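Local coordinates for protein lovastatin nonaketide synthase, polyketide synthase component (Aspergillus terreus, PDB 7CPX) that builds the nonaketide backbone dihydromonacolin L during lovastatin biosynthesis, as a homodimeric iterative polyketide synthase that works with the partner enzyme LovC, at residues L473-S478 with W509-K514; F520-V525 with L894-G899. The protein carries 2 engineered substitutions. All blocks are in the same frame, centred on the assembly; numbering follows the deposited sequence.

Contact 1 of 2, residues L473-S478 with W509-K514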
ATOM      1  N   LEU A 473      29.742 -32.347  51.988  1.00142.11           N
ATOM      2  CA  LEU A 473      29.348 -32.907  50.709  1.00142.11           C
ATOM      3  C   LEU A 473      29.999 -32.129  49.568  1.00142.11           C
ATOM      4  O   LEU A 473      30.352 -30.957  49.725  1.00142.11           O
ATOM      5  CB  LEU A 473      27.832 -32.871  50.546  1.00142.11           C
ATOM      6  CG  LEU A 473      26.994 -33.881  51.334  1.00142.11           C
ATOM      7  CD1 LEU A 473      27.413 -35.305  51.010  1.00142.11           C
ATOM      8  CD2 LEU A 473      27.088 -33.617  52.823  1.00142.11           C
ATOM      9  N   PRO A 474      30.178 -32.759  48.408  1.00139.53           N
ATOM     10  CA  PRO A 474      30.690 -32.019  47.252  1.00139.53           C
ATOM     11  C   PRO A 474      29.700 -30.960  46.798  1.00139.53           C
ATOM     12  O   PRO A 474      28.483 -31.130  46.907  1.00139.53           O
ATOM     13  CB  PRO A 474      30.879 -33.107  46.188  1.00139.53           C
ATOM     14  CG  PRO A 474      29.924 -34.178  46.575  1.00139.53           C
ATOM     15  CD  PRO A 474      29.867 -34.160  48.074  1.00139.53           C
ATOM     16  N   LEU A 475      30.235 -29.856  46.286  1.00127.75           N
ATOM     17  CA  LEU A 475      29.414 -28.770  45.758  1.00127.75           C
ATOM     18  C   LEU A 475      29.044 -29.133  44.327  1.00127.75           C
ATOM     19  O   LEU A 475      29.875 -29.065  43.423  1.00127.75           O
ATOM     20  CB  LEU A 475      30.169 -27.448  45.839  1.00127.75           C
ATOM     21  CG  LEU A 475      29.428 -26.186  45.395  1.00127.75           C
ATOM     22  CD1 LEU A 475      30.012 -24.962  46.080  1.00127.75           C
ATOM     23  CD2 LEU A 475      29.480 -26.017  43.886  1.00127.75           C
ATOM     24  N   VAL A 476      27.796 -29.531  44.120  1.00126.55           N
ATOM     25  CA  VAL A 476      27.350 -30.094  42.849  1.00126.55           C
ATOM     26  C   VAL A 476      26.598 -29.033  42.062  1.00126.55           C
ATOM     27  O   VAL A 476      25.759 -28.308  42.609  1.00126.55           O
ATOM     28  CB  VAL A 476      26.470 -31.338  43.074  1.00126.55           C
ATOM     29  CG1 VAL A 476      27.236 -32.388  43.854  1.00126.55           C
ATOM     30  CG2 VAL A 476      25.181 -30.964  43.793  1.00126.55           C
ATOM     31  N   LEU A 477      26.904 -28.939  40.770  1.00119.48           N
ATOM     32  CA  LEU A 477      26.221 -28.039  39.859  1.00119.48           C
ATOM     33  C   LEU A 477      25.846 -28.806  38.601  1.00119.48           C
ATOM     34  O   LEU A 477      26.535 -29.749  38.199  1.00119.48           O
ATOM     35  CB  LEU A 477      27.100 -26.838  39.502  1.00119.48           C
ATOM     36  CG  LEU A 477      27.580 -26.013  40.696  1.00119.48           C
ATOM     37  CD1 LEU A 477      28.644 -25.021  40.271  1.00119.48           C
ATOM     38  CD2 LEU A 477      26.417 -25.293  41.351  1.00119.48           C
ATOM     39  N   SER A 478      24.737 -28.405  37.985  1.00112.62           N
ATOM     40  CA  SER A 478      24.269 -29.075  36.785  1.00112.62           C
ATOM     41  C   SER A 478      23.477 -28.099  35.931  1.00112.62           C
ATOM     42  O   SER A 478      22.785 -27.217  36.443  1.00112.62           O
ATOM     43  CB  SER A 478      23.408 -30.295  37.121  1.00112.62           C
ATOM     44  OG  SER A 478      22.324 -29.939  37.960  1.00112.62           O
ATOM     45  N   TRP A 509      24.410 -29.345  50.711  1.00123.92           N
ATOM     46  CA  TRP A 509      23.224 -30.179  50.866  1.00123.92           C
ATOM     47  C   TRP A 509      22.068 -29.648  50.030  1.00123.92           C
ATOM     48  O   TRP A 509      21.303 -30.430  49.457  1.00123.92           O
ATOM     49  CB  TRP A 509      22.826 -30.261  52.336  1.00123.92           C
ATOM     50  CG  TRP A 509      21.540 -30.986  52.556  1.00123.92           C
ATOM     51  CD1 TRP A 509      21.366 -32.333  52.656  1.00123.92           C
ATOM     52  CD2 TRP A 509      20.241 -30.402  52.702  1.00123.92           C
ATOM     53  NE1 TRP A 509      20.040 -32.627  52.855  1.00123.92           N
ATOM     54  CE2 TRP A 509      19.327 -31.458  52.887  1.00123.92           C
ATOM     55  CE3 TRP A 509      19.761 -29.090  52.693  1.00123.92           C
ATOM     56  CZ2 TRP A 509      17.964 -31.242  53.063  1.00123.92           C
ATOM     57  CZ3 TRP A 509      18.407 -28.878  52.869  1.00123.92           C
ATOM     58  CH2 TRP A 509      17.525 -29.948  53.051  1.00123.92           C
ATOM     59  N   SER A 510      21.911 -28.327  49.965  1.00116.91           N
ATOM     60  CA  SER A 510      20.882 -27.754  49.105  1.00116.91           C
ATOM     61  C   SER A 510      21.180 -28.037  47.639  1.00116.91           C
ATOM     62  O   SER A 510      20.269 -28.359  46.866  1.00116.91           O
ATOM     63  CB  SER A 510      20.773 -26.250  49.350  1.00116.91           C
ATOM     64  OG  SER A 510      22.021 -25.611  49.154  1.00116.91           O
ATOM     65  N   LEU A 511      22.448 -27.928  47.240  1.00118.79           N
ATOM     66  CA  LEU A 511      22.802 -28.188  45.847  1.00118.79           C
ATOM     67  C   LEU A 511      22.600 -29.650  45.473  1.00118.79           C
ATOM     68  O   LEU A 511      22.358 -29.957  44.301  1.00118.79           O
ATOM     69  CB  LEU A 511      24.245 -27.767  45.584  1.00118.79           C
ATOM     70  CG  LEU A 511      24.458 -26.263  45.408  1.00118.79           C
ATOM     71  CD1 LEU A 511      25.930 -25.942  45.404  1.00118.79           C
ATOM     72  CD2 LEU A 511      23.816 -25.769  44.123  1.00118.79           C
ATOM     73  N   LEU A 512      22.699 -30.557  46.440  1.00127.51           N
ATOM     74  CA  LEU A 512      22.529 -31.981  46.164  1.00127.51           C
ATOM     75  C   LEU A 512      21.065 -32.407  46.238  1.00127.51           C
ATOM     76  O   LEU A 512      20.503 -32.904  45.257  1.00127.51           O
ATOM     77  CB  LEU A 512      23.369 -32.805  47.146  1.00127.51           C
ATOM     78  CG  LEU A 512      24.810 -33.085  46.726  1.00127.51           C
ATOM     79  CD1 LEU A 512      25.620 -33.549  47.917  1.00127.51           C
ATOM     80  CD2 LEU A 512      24.842 -34.129  45.624  1.00127.51           C
ATOM     81  N   ARG A 513      20.439 -32.214  47.396  1.00117.96           N
ATOM     82  CA  ARG A 513      19.104 -32.731  47.663  1.00117.96           C
ATOM     83  C   ARG A 513      18.001 -31.763  47.263  1.00117.96           C
ATOM     84  O   ARG A 513      16.893 -32.202  46.934  1.00117.96           O
ATOM     85  CB  ARG A 513      18.973 -33.060  49.153  1.00117.96           C
ATOM     86  CG  ARG A 513      18.222 -34.348  49.472  1.00117.96           C
ATOM     87  CD  ARG A 513      16.841 -34.074  50.051  1.00117.96           C
ATOM     88  NE  ARG A 513      15.870 -33.733  49.017  1.00117.96           N
ATOM     89  CZ  ARG A 513      15.083 -34.608  48.405  1.00117.96           C
ATOM     90  NH1 ARG A 513      15.122 -35.899  48.698  1.00117.96           N
ATOM     91  NH2 ARG A 513      14.236 -34.179  47.474  1.00117.96           N
ATOM     92  N   LYS A 514      18.276 -30.457  47.279  1.00108.87           N
ATOM     93  CA  LYS A 514      17.258 -29.437  47.058  1.00108.87           C
ATOM     94  C   LYS A 514      17.494 -28.645  45.778  1.00108.87           C
ATOM     95  O   LYS A 514      16.978 -27.533  45.639  1.00108.87           O
ATOM     96  CB  LYS A 514      17.194 -28.491  48.259  1.00108.87           C
ATOM     97  CG  LYS A 514      17.065 -29.192  49.606  1.00108.87           C
ATOM     98  CD  LYS A 514      15.739 -29.926  49.753  1.00108.87           C
ATOM     99  CE  LYS A 514      14.610 -28.975  50.110  1.00108.87           C
ATOM    100  NZ  LYS A 514      13.278 -29.626  49.981  1.00108.87           N
TER
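Leu511 is the helix residue that meets the strand most squarely: its CA-CB bond heads for Val476, and CB stops 3.4 Å from Val476 O. That carbonyl points away from the neighbouring strand, so the leucine lies along the outer edge of the sheet. A chi1 of -78° sets Leu511 CG anti to the carbonyl carbon; beyond it, CD1 comes within 3.5 Å of Leu475 CG, while CD2 touches Leu477 CD2 at 3.8 Å. Both strand leucines leave the backbone facing away from the helix, yet their branches still reach the fork. Leu512 follows and packs its CD2 against Val476 CG1 (3.4 Å), the two side chains crossing at about a right angle, and its CD1 reaches back to Leu473 CB at 3.5 Å. Val476 thus touches both consecutive leucines, its CG2 lying 3.8 Å from Leu511 CB. No hydrogen bond crosses; the side chains that meet are all apolar and buried. The strand and helix axes approach to 7.1 Å at 45°. At the helix end, Lys514 forms a salt bridge with Asp264, in the ketosynthase. The contact packs a helix on the edge strand of the small alpha/beta linker domain that follows the ketosynthase, as in related polyketide synthases. Helix 905-911 covers Leu473, Trp895 of helix 883-898 packs on Val476 and Leu512, and helix 482-498 takes Leu475 and Leu477, while strand 520-524 pairs alongside.

Contact 2 of 2, residues F520-V525 with L894-G899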
ATOM      1  N   PHE A 520      24.315 -31.996  31.886  1.00111.53           N
ATOM      2  CA  PHE A 520      25.707 -31.617  32.089  1.00111.53           C
ATOM      3  C   PHE A 520      25.944 -31.400  33.576  1.00111.53           C
ATOM      4  O   PHE A 520      25.274 -30.574  34.203  1.00111.53           O
ATOM      5  CB  PHE A 520      26.046 -30.363  31.287  1.00111.53           C
ATOM      6  CG  PHE A 520      26.029 -30.576  29.803  1.00111.53           C
ATOM      7  CD1 PHE A 520      24.846 -30.498  29.093  1.00111.53           C
ATOM      8  CD2 PHE A 520      27.197 -30.863  29.119  1.00111.53           C
ATOM      9  CE1 PHE A 520      24.826 -30.698  27.727  1.00111.53           C
ATOM     10  CE2 PHE A 520      27.184 -31.063  27.752  1.00111.53           C
ATOM     11  CZ  PHE A 520      25.997 -30.980  27.056  1.00111.53           C
ATOM     12  N   ARG A 521      26.893 -32.140  34.139  1.00120.12           N
ATOM     13  CA  ARG A 521      27.129 -32.160  35.573  1.00120.12           C
ATOM     14  C   ARG A 521      28.578 -31.812  35.875  1.00120.12           C
ATOM     15  O   ARG A 521      29.486 -32.129  35.101  1.00120.12           O
ATOM     16  CB  ARG A 521      26.815 -33.536  36.167  1.00120.12           C
ATOM     17  CG  ARG A 521      25.379 -33.993  36.005  1.00120.12           C
ATOM     18  CD  ARG A 521      25.233 -35.449  36.418  1.00120.12           C
ATOM     19  NE  ARG A 521      23.850 -35.904  36.390  1.00120.12           N
ATOM     20  CZ  ARG A 521      23.224 -36.338  35.305  1.00120.12           C
ATOM     21  NH1 ARG A 521      23.822 -36.370  34.126  1.00120.12           N
ATOM     22  NH2 ARG A 521      21.963 -36.750  35.405  1.00120.12           N
ATOM     23  N   ARG A 522      28.786 -31.157  37.014  1.00124.78           N
ATOM     24  CA  ARG A 522      30.116 -30.979  37.570  1.00124.78           C
ATOM     25  C   ARG A 522      30.007 -30.983  39.085  1.00124.78           C
ATOM     26  O   ARG A 522      28.962 -30.655  39.651  1.00124.78           O
ATOM     27  CB  ARG A 522      30.781 -29.681  37.085  1.00124.78           C
ATOM     28  CG  ARG A 522      32.176 -29.428  37.662  1.00124.78           C
ATOM     29  CD  ARG A 522      33.153 -30.557  37.337  1.00124.78           C
ATOM     30  NE  ARG A 522      34.371 -30.481  38.135  1.00124.78           N
ATOM     31  CZ  ARG A 522      35.530 -29.990  37.714  1.00124.78           C
ATOM     32  NH1 ARG A 522      35.678 -29.509  36.489  1.00124.78           N
ATOM     33  NH2 ARG A 522      36.570 -29.980  38.543  1.00124.78           N
ATOM     34  N   ALA A 523      31.094 -31.381  39.734  1.00130.62           N
ATOM     35  CA  ALA A 523      31.156 -31.440  41.185  1.00130.62           C
ATOM     36  C   ALA A 523      32.487 -30.874  41.645  1.00130.62           C
ATOM     37  O   ALA A 523      33.526 -31.138  41.030  1.00130.62           O
ATOM     38  CB  ALA A 523      30.975 -32.874  41.681  1.00130.62           C
ATOM     39  N   ILE A 524      32.450 -30.102  42.723  1.00131.57           N
ATOM     40  CA  ILE A 524      33.609 -29.404  43.255  1.00131.57           C
ATOM     41  C   ILE A 524      33.906 -29.963  44.638  1.00131.57           C
ATOM     42  O   ILE A 524      32.989 -30.207  45.430  1.00131.57           O
ATOM     43  CB  ILE A 524      33.362 -27.885  43.315  1.00131.57           C
ATOM     44  CG1 ILE A 524      32.805 -27.378  41.982  1.00131.57           C
ATOM     45  CG2 ILE A 524      34.635 -27.157  43.669  1.00131.57           C
ATOM     46  CD1 ILE A 524      33.688 -27.664  40.784  1.00131.57           C
ATOM     47  N   VAL A 525      35.188 -30.164  44.924  1.00146.41           N
ATOM     48  CA  VAL A 525      35.638 -30.782  46.163  1.00146.41           C
ATOM     49  C   VAL A 525      36.347 -29.726  46.997  1.00146.41           C
ATOM     50  O   VAL A 525      37.277 -29.068  46.517  1.00146.41           O
ATOM     51  CB  VAL A 525      36.564 -31.979  45.887  1.00146.41           C
ATOM     52  CG1 VAL A 525      37.113 -32.541  47.182  1.00146.41           C
ATOM     53  CG2 VAL A 525      35.814 -33.055  45.121  1.00146.41           C
ATOM     54  N   LEU A 894      30.406 -40.067  42.127  1.00156.18           N
ATOM     55  CA  LEU A 894      29.128 -40.771  42.173  1.00156.18           C
ATOM     56  C   LEU A 894      27.998 -39.895  41.649  1.00156.18           C
ATOM     57  O   LEU A 894      27.157 -40.351  40.864  1.00156.18           O
ATOM     58  CB  LEU A 894      28.833 -41.218  43.603  1.00156.18           C
ATOM     59  CG  LEU A 894      29.527 -42.494  44.074  1.00156.18           C
ATOM     60  CD1 LEU A 894      29.540 -42.555  45.591  1.00156.18           C
ATOM     61  CD2 LEU A 894      28.828 -43.713  43.498  1.00156.18           C
ATOM     62  N   TRP A 895      27.959 -38.635  42.082  1.00132.55           N
ATOM     63  CA  TRP A 895      26.898 -37.733  41.649  1.00132.55           C
ATOM     64  C   TRP A 895      27.010 -37.432  40.161  1.00132.55           C
ATOM     65  O   TRP A 895      26.037 -37.576  39.417  1.00132.55           O
ATOM     66  CB  TRP A 895      26.942 -36.443  42.465  1.00132.55           C
ATOM     67  CG  TRP A 895      25.824 -35.507  42.148  1.00132.55           C
ATOM     68  CD1 TRP A 895      24.560 -35.541  42.655  1.00132.55           C
ATOM     69  CD2 TRP A 895      25.866 -34.395  41.248  1.00132.55           C
ATOM     70  NE1 TRP A 895      23.810 -34.520  42.127  1.00132.55           N
ATOM     71  CE2 TRP A 895      24.589 -33.800  41.260  1.00132.55           C
ATOM     72  CE3 TRP A 895      26.857 -33.844  40.434  1.00132.55           C
ATOM     73  CZ2 TRP A 895      24.279 -32.683  40.490  1.00132.55           C
ATOM     74  CZ3 TRP A 895      26.549 -32.735  39.671  1.00132.55           C
ATOM     75  CH2 TRP A 895      25.271 -32.167  39.704  1.00132.55           C
ATOM     76  N   GLU A 896      28.200 -37.040  39.704  1.00135.48           N
ATOM     77  CA  GLU A 896      28.378 -36.736  38.290  1.00135.48           C
ATOM     78  C   GLU A 896      28.010 -37.925  37.418  1.00135.48           C
ATOM     79  O   GLU A 896      27.647 -37.749  36.251  1.00135.48           O
ATOM     80  CB  GLU A 896      29.821 -36.311  38.020  1.00135.48           C
ATOM     81  CG  GLU A 896      30.204 -34.981  38.644  1.00135.48           C
ATOM     82  CD  GLU A 896      31.641 -34.596  38.356  1.00135.48           C
ATOM     83  OE1 GLU A 896      32.356 -35.398  37.719  1.00135.48           O
ATOM     84  OE2 GLU A 896      32.055 -33.491  38.765  1.00135.48           O
ATOM     85  N   ARG A 897      28.096 -39.139  37.961  1.00148.59           N
ATOM     86  CA  ARG A 897      27.757 -40.317  37.173  1.00148.59           C
ATOM     87  C   ARG A 897      26.272 -40.662  37.218  1.00148.59           C
ATOM     88  O   ARG A 897      25.702 -41.027  36.183  1.00148.59           O
ATOM     89  CB  ARG A 897      28.584 -41.516  37.642  1.00148.59           C
ATOM     90  CG  ARG A 897      29.743 -41.858  36.716  1.00148.59           C
ATOM     91  CD  ARG A 897      30.662 -40.664  36.479  1.00148.59           C
ATOM     92  NE  ARG A 897      31.620 -40.920  35.411  1.00148.59           N
ATOM     93  CZ  ARG A 897      32.555 -40.064  35.025  1.00148.59           C
ATOM     94  NH1 ARG A 897      32.706 -38.891  35.617  1.00148.59           N
ATOM     95  NH2 ARG A 897      33.358 -40.391  34.018  1.00148.59           N
ATOM     96  N   PHE A 898      25.623 -40.561  38.377  1.00153.30           N
ATOM     97  CA  PHE A 898      24.247 -41.036  38.511  1.00153.30           C
ATOM     98  C   PHE A 898      23.380 -40.049  39.282  1.00153.30           C
ATOM     99  O   PHE A 898      22.624 -40.436  40.177  1.00153.30           O
ATOM    100  CB  PHE A 898      24.209 -42.405  39.185  1.00153.30           C
ATOM    101  CG  PHE A 898      25.271 -43.345  38.702  1.00153.30           C
ATOM    102  CD1 PHE A 898      25.230 -43.858  37.418  1.00153.30           C
ATOM    103  CD2 PHE A 898      26.310 -43.716  39.535  1.00153.30           C
ATOM    104  CE1 PHE A 898      26.210 -44.723  36.973  1.00153.30           C
ATOM    105  CE2 PHE A 898      27.289 -44.580  39.099  1.00153.30           C
ATOM    106  CZ  PHE A 898      27.240 -45.085  37.816  1.00153.30           C
ATOM    107  N   GLY A 899      23.484 -38.763  38.958  1.00135.11           N
ATOM    108  CA  GLY A 899      22.556 -37.790  39.501  1.00135.11           C
ATOM    109  C   GLY A 899      22.431 -37.887  41.010  1.00135.11           C
ATOM    110  O   GLY A 899      23.367 -38.265  41.725  1.00135.11           O
TER
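Glu896 OE2 is the polar atom on which strand and helix converge. Ala523 N lies 2.5 Å from Glu896 OE2, but the bond is bent to 116° and weak, and so short a distance is doubtful at this resolution. Arg522 NE adds a long salt bridge to the same oxygen at 3.8 Å. The arginine and glutamate run side by side, with guanidinium and carboxylate planes 79° apart. A turn at chi2 (59°) brings Arg522 CD beside OE2. Arg522 NE also bonds Ala523 O at 3.1 Å, the oxygen nearly in the guanidinium plane, and Arg522 NH1 goes on to Ile544 O. One residue earlier, Trp895 pushes the six-membered part of its ring under the strand: CZ3 sits 3.6 Å from Arg521 CB and 3.2 Å from Arg522 O. Arg521 CD passes over one face of this ring and lies 3.3 Å from Glu896 O, a packing contact; that oxygen is hydrogen-bonded by Ser546 OG. The Arg521 guanidinium lies obliquely near Glu896 O and Trp895 O, whose dipoles probably favour its positive charge. Gly899, with positive phi, has its N 3.9 Å from Arg521 NE, without a hydrogen bond. The last part of helix 883-898, closing the acyl transferase region, runs almost antiparallel to the central strand of the linker sheet and covers its Arg521 and Ala523 side; helices 482-498 and 529-542 pack against Arg522 and Ile524 on the other face.

The two contacts lie about 9 Å apart, centre to centre, in the small alpha/beta linker domain between the ketosynthase and the MAT domain. They share one antiparallel three-stranded sheet: contact 1 uses edge strand 475-479, contact 2 its central neighbour 520-524, and backbone bonds such as Leu475 O to Ile524 N (2.9 Å) join them. Trp895 of contact 2 also reaches contact 1, its CH2 lying against Leu477 O. Along the chain they come in series, helix 504-513 leading into strand 520-524. Contact 1 is local, whereas contact 2 spans the MAT sequence and brings helix 883-898 back onto the sheet, so the chain returns to the linker region after the MAT fold.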